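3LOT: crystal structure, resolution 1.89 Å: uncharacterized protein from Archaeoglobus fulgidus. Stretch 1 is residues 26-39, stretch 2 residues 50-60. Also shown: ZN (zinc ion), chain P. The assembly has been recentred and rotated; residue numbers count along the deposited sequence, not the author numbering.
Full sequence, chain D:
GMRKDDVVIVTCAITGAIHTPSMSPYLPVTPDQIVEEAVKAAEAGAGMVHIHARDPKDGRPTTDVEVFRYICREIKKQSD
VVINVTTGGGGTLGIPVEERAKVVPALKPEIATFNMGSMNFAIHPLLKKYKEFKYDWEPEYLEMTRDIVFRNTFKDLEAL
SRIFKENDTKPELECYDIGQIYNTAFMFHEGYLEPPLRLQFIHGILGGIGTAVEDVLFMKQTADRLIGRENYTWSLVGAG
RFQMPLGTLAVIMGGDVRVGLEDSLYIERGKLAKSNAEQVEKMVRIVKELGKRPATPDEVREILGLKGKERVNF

Stretch 1 (26-39) YLPVTPDQIVEEAV
Stretch 2 (50-60) HIHARDPKDGR

Stretch 1 enters as an extended loop and becomes a helix at Pro31 that runs on past Val39. Leu27 and Pro28 are extended (phi/psi -64/122 and -68/123), Val29 bends at -104/-51, and Thr30, at -80/162, is the N-cap. Its chi1 is p, which lets OG1 accept from Gln33 N at 3.0 Å. Gln33 (m, t) returns the favour: its OE1 takes Val29 N at 2.6 Å and Thr30 N at 3.2 Å, closing the turn before regular i to i+4 bonding starts with Ile34 N to Thr30 O at 3.0 Å.

Stretch 2 leaves a strand at His50 and Ile51, stays extended through Arg54 (-138/142), then turns back. Asp55 O accepts Gly59 N at 2.7 Å, while Asp55 N donates to Arg60 O at 2.7 Å. Within the turn, Asp55 OD1 takes Lys57 N at 3.2 Å and Asp58 OD1 takes Arg60 N at 3.1 Å. Gly59 sits at phi/psi 71/7, a positive phi that favours glycine.

The register runs antiparallel in residue order: Val29 CA lies 4.9 Å from Gly59 CA, Thr30 CA 4.4 Å from Pro56 CA, and Ile34 CA 7.9 Å from Ile51 CA. No hydrogen bond crosses between the stretches, so the 475 Å² they bury comes from van der Waals packing, apolar side chains on one another and carbon against backbone carbonyls.

At the turn, Val29 (chi1 155°, t) sets CG1 3.4 Å from Gly59 CA. The fit depends on the bare glycine: an ideal CB there would come 3.0 Å from Val29 CG2. Next to this, Pro31 CD packs on Pro56 CB at 3.8 Å, two C-gamma exo rings meeting where the helix begins.

Arg54 (m, t, t, chi4 -80°) points toward stretch 1 and loses the most surface of any residue here. Its CB lies 3.3 Å from Val29 O and its CD 3.6 Å from Pro28 O, so the aliphatic stem runs along the loop backbone. Leu27 (t, p) places CD2 over one face of the guanidinium, 3.8 Å from Arg54 NH2. The charged end is satisfied nonetheless: NH1 donates to Gly59 O at 2.8 Å, bracing the turn, and NE and NH2 bond elsewhere in the structure.

Deeper in, Ile34 (m, t) points toward the strand, with Ile34 CG2 3.9 Å from Ile51 CD1 and Ile34 CD1 3.7 Å from His52 O, a carbonyl left without a partner. One helical turn on, Ala38 CB reaches Ile51 CD1 at 4.2 Å; Ile51 is m, m. The CA-to-CB bond of His52 lies sideways to stretch 1; its NE2 binds zinc at 2.3 Å, beside His50 NE2 to zinc at 2.4 Å.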

# COMPACT_ATOMS: atom_id res chain seq x y z
N TYR D 26 4.56 -33.92 20.10
CA TYR D 26 5.57 -32.98 20.63
C TYR D 26 4.98 -31.72 21.27
O TYR D 26 5.72 -30.90 21.86
CB TYR D 26 6.54 -32.63 19.52
CG TYR D 26 6.98 -33.88 18.78
CD1 TYR D 26 7.74 -34.85 19.42
CD2 TYR D 26 6.59 -34.10 17.46
CE1 TYR D 26 8.16 -36.01 18.72
CE2 TYR D 26 6.97 -35.24 16.79
CZ TYR D 26 7.74 -36.19 17.40
OH TYR D 26 8.10 -37.31 16.66
N LEU D 27 3.67 -31.56 21.20
CA LEU D 27 3.04 -30.44 21.88
C LEU D 27 3.25 -30.63 23.39
O LEU D 27 2.84 -31.66 23.97
CB LEU D 27 1.54 -30.36 21.56
CG LEU D 27 0.82 -29.17 22.22
CD1 LEU D 27 1.30 -27.84 21.59
CD2 LEU D 27 -0.70 -29.31 22.07
N PRO D 28 3.88 -29.62 24.06
CA PRO D 28 4.07 -29.79 25.51
C PRO D 28 2.75 -29.74 26.24
O PRO D 28 2.05 -28.74 26.16
CB PRO D 28 4.91 -28.57 25.93
CG PRO D 28 5.46 -28.01 24.66
CD PRO D 28 4.53 -28.41 23.55
N VAL D 29 2.43 -30.78 26.98
CA VAL D 29 1.21 -30.77 27.75
C VAL D 29 1.35 -30.54 29.25
O VAL D 29 0.66 -29.64 29.82
CB VAL D 29 0.53 -32.02 27.59
CG1 VAL D 29 -0.37 -32.21 28.85
CG2 VAL D 29 -0.18 -31.98 26.20
N THR D 30 2.20 -31.28 29.91
CA THR D 30 2.26 -31.18 31.37
C THR D 30 3.05 -29.96 31.81
O THR D 30 3.84 -29.40 31.02
CB THR D 30 2.96 -32.39 31.94
OG1 THR D 30 4.33 -32.34 31.53
CG2 THR D 30 2.30 -33.67 31.44
N PRO D 31 2.89 -29.54 33.06
CA PRO D 31 3.67 -28.38 33.46
C PRO D 31 5.17 -28.59 33.35
O PRO D 31 5.90 -27.67 32.95
CB PRO D 31 3.28 -28.18 34.92
CG PRO D 31 1.82 -28.60 34.95
CD PRO D 31 1.82 -29.83 34.04
N ASP D 32 5.64 -29.79 33.67
CA ASP D 32 7.08 -30.05 33.60
C ASP D 32 7.57 -30.05 32.15
O ASP D 32 8.70 -29.62 31.88
CB ASP D 32 7.45 -31.35 34.29
CG ASP D 32 7.39 -31.24 35.80
OD1 ASP D 32 7.57 -30.13 36.40
OD2 ASP D 32 7.19 -32.30 36.42
N GLN D 33 6.75 -30.55 31.23
CA GLN D 33 7.08 -30.45 29.81
C GLN D 33 7.17 -29.01 29.32
O GLN D 33 8.08 -28.65 28.60
CB GLN D 33 6.05 -31.17 28.95
CG GLN D 33 6.13 -32.65 29.04
CD GLN D 33 4.97 -33.31 28.32
OE1 GLN D 33 4.11 -32.64 27.75
NE2 GLN D 33 4.98 -34.62 28.30
N ILE D 34 6.24 -28.17 29.73
CA ILE D 34 6.29 -26.75 29.38
C ILE D 34 7.57 -26.10 29.94
O ILE D 34 8.24 -25.35 29.23
CB ILE D 34 4.98 -26.00 29.85
CG1 ILE D 34 3.76 -26.51 29.10
CG2 ILE D 34 5.13 -24.46 29.69
CD1 ILE D 34 2.41 -26.33 29.92
N VAL D 35 7.91 -26.41 31.19
CA VAL D 35 9.10 -25.87 31.83
C VAL D 35 10.38 -26.25 31.05
O VAL D 35 11.18 -25.40 30.71
CB VAL D 35 9.23 -26.35 33.29
CG1 VAL D 35 10.60 -25.94 33.88
CG2 VAL D 35 8.11 -25.85 34.14
N GLU D 36 10.53 -27.53 30.74
CA GLU D 36 11.72 -28.04 30.05
C GLU D 36 11.82 -27.47 28.64
O GLU D 36 12.91 -27.08 28.20
CB GLU D 36 11.73 -29.57 30.00
CG GLU D 36 12.06 -30.20 31.31
CD GLU D 36 13.46 -29.77 31.81
OE1 GLU D 36 14.44 -29.95 31.01
OE2 GLU D 36 13.57 -29.25 32.99
N GLU D 37 10.70 -27.36 27.94
CA GLU D 37 10.70 -26.78 26.61
C GLU D 37 11.00 -25.29 26.63
O GLU D 37 11.64 -24.83 25.73
CB GLU D 37 9.37 -26.99 25.93
CG GLU D 37 9.20 -28.38 25.43
CD GLU D 37 9.92 -28.58 24.09
OE1 GLU D 37 9.34 -28.21 23.01
OE2 GLU D 37 11.06 -29.10 24.16
N ALA D 38 10.55 -24.56 27.65
CA ALA D 38 10.86 -23.14 27.77
C ALA D 38 12.40 -22.95 27.96
O ALA D 38 12.99 -22.07 27.34
CB ALA D 38 10.10 -22.51 28.91
N VAL D 39 12.99 -23.76 28.84
CA VAL D 39 14.43 -23.67 29.20
C VAL D 39 15.26 -24.06 27.96
O VAL D 39 16.24 -23.38 27.58
CB VAL D 39 14.76 -24.49 30.46
CG1 VAL D 39 16.25 -24.44 30.77
CG2 VAL D 39 13.95 -23.96 31.66
N HIS D 50 6.87 -17.45 25.90
CA HIS D 50 5.47 -17.15 26.14
C HIS D 50 4.73 -18.38 26.66
O HIS D 50 4.75 -19.40 26.02
CB HIS D 50 4.86 -16.62 24.87
CG HIS D 50 3.42 -16.30 25.00
ND1 HIS D 50 2.95 -15.37 25.90
CD2 HIS D 50 2.33 -16.81 24.37
CE1 HIS D 50 1.63 -15.31 25.79
NE2 HIS D 50 1.24 -16.15 24.86
N ILE D 51 4.12 -18.25 27.85
CA ILE D 51 3.61 -19.39 28.63
C ILE D 51 2.07 -19.39 28.77
O ILE D 51 1.48 -18.37 29.17
CB ILE D 51 4.27 -19.43 30.05
CG1 ILE D 51 5.81 -19.60 29.95
CG2 ILE D 51 3.65 -20.53 30.95
CD1 ILE D 51 6.32 -20.76 29.08
N HIS D 52 1.46 -20.51 28.38
CA HIS D 52 0.13 -20.92 28.83
C HIS D 52 0.23 -22.13 29.78
O HIS D 52 1.19 -22.89 29.74
CB HIS D 52 -0.74 -21.39 27.68
CG HIS D 52 -1.14 -20.32 26.71
ND1 HIS D 52 -2.46 -20.11 26.33
CD2 HIS D 52 -0.40 -19.44 26.00
CE1 HIS D 52 -2.51 -19.12 25.46
NE2 HIS D 52 -1.28 -18.69 25.25
N ALA D 53 -0.82 -22.32 30.58
CA ALA D 53 -0.97 -23.53 31.39
C ALA D 53 -1.92 -24.51 30.68
O ALA D 53 -2.82 -24.11 29.94
CB ALA D 53 -1.54 -23.16 32.75
N ARG D 54 -1.71 -25.80 30.95
CA ARG D 54 -2.57 -26.88 30.53
C ARG D 54 -2.71 -27.85 31.70
O ARG D 54 -1.76 -28.11 32.44
CB ARG D 54 -1.94 -27.63 29.38
CG ARG D 54 -1.97 -26.87 28.08
CD ARG D 54 -1.29 -27.65 27.03
NE ARG D 54 -1.35 -26.98 25.74
CZ ARG D 54 -2.38 -26.97 24.90
NH1 ARG D 54 -3.55 -27.54 25.18
NH2 ARG D 54 -2.27 -26.31 23.78
N ASP D 55 -3.91 -28.39 31.84
CA ASP D 55 -4.19 -29.44 32.83
C ASP D 55 -3.30 -30.66 32.54
O ASP D 55 -3.32 -31.18 31.43
CB ASP D 55 -5.68 -29.75 32.69
CG ASP D 55 -6.21 -30.66 33.75
OD1 ASP D 55 -5.45 -31.45 34.34
OD2 ASP D 55 -7.44 -30.57 33.96
N PRO D 56 -2.50 -31.12 33.54
CA PRO D 56 -1.56 -32.24 33.32
C PRO D 56 -2.22 -33.57 32.98
O PRO D 56 -1.63 -34.38 32.26
CB PRO D 56 -0.87 -32.41 34.68
CG PRO D 56 -1.44 -31.39 35.58
CD PRO D 56 -2.61 -30.74 34.96
N LYS D 57 -3.44 -33.78 33.49
CA LYS D 57 -4.17 -35.02 33.30
C LYS D 57 -4.49 -35.25 31.83
O LYS D 57 -4.38 -36.38 31.36
CB LYS D 57 -5.46 -35.06 34.16
N ASP D 58 -4.87 -34.20 31.09
CA ASP D 58 -5.28 -34.39 29.68
C ASP D 58 -4.90 -33.28 28.70
O ASP D 58 -5.34 -33.29 27.55
CB ASP D 58 -6.79 -34.60 29.62
CG ASP D 58 -7.58 -33.47 30.23
OD1 ASP D 58 -7.11 -32.30 30.41
OD2 ASP D 58 -8.74 -33.76 30.48
N GLY D 59 -4.06 -32.34 29.14
CA GLY D 59 -3.62 -31.23 28.32
C GLY D 59 -4.63 -30.15 27.99
O GLY D 59 -4.32 -29.23 27.22
N ARG D 60 -5.80 -30.19 28.60
CA ARG D 60 -6.81 -29.17 28.34
C ARG D 60 -6.34 -27.80 28.89
O ARG D 60 -5.78 -27.75 29.97
CB ARG D 60 -8.12 -29.59 28.96
CG ARG D 60 -9.25 -28.66 28.72
CD ARG D 60 -10.57 -29.26 29.21
NE ARG D 60 -11.74 -28.70 28.49
CZ ARG D 60 -12.48 -27.63 28.87
NH1 ARG D 60 -12.21 -26.93 29.97
NH2 ARG D 60 -13.53 -27.27 28.13
ZN ZN P . -0.58 -17.19 23.63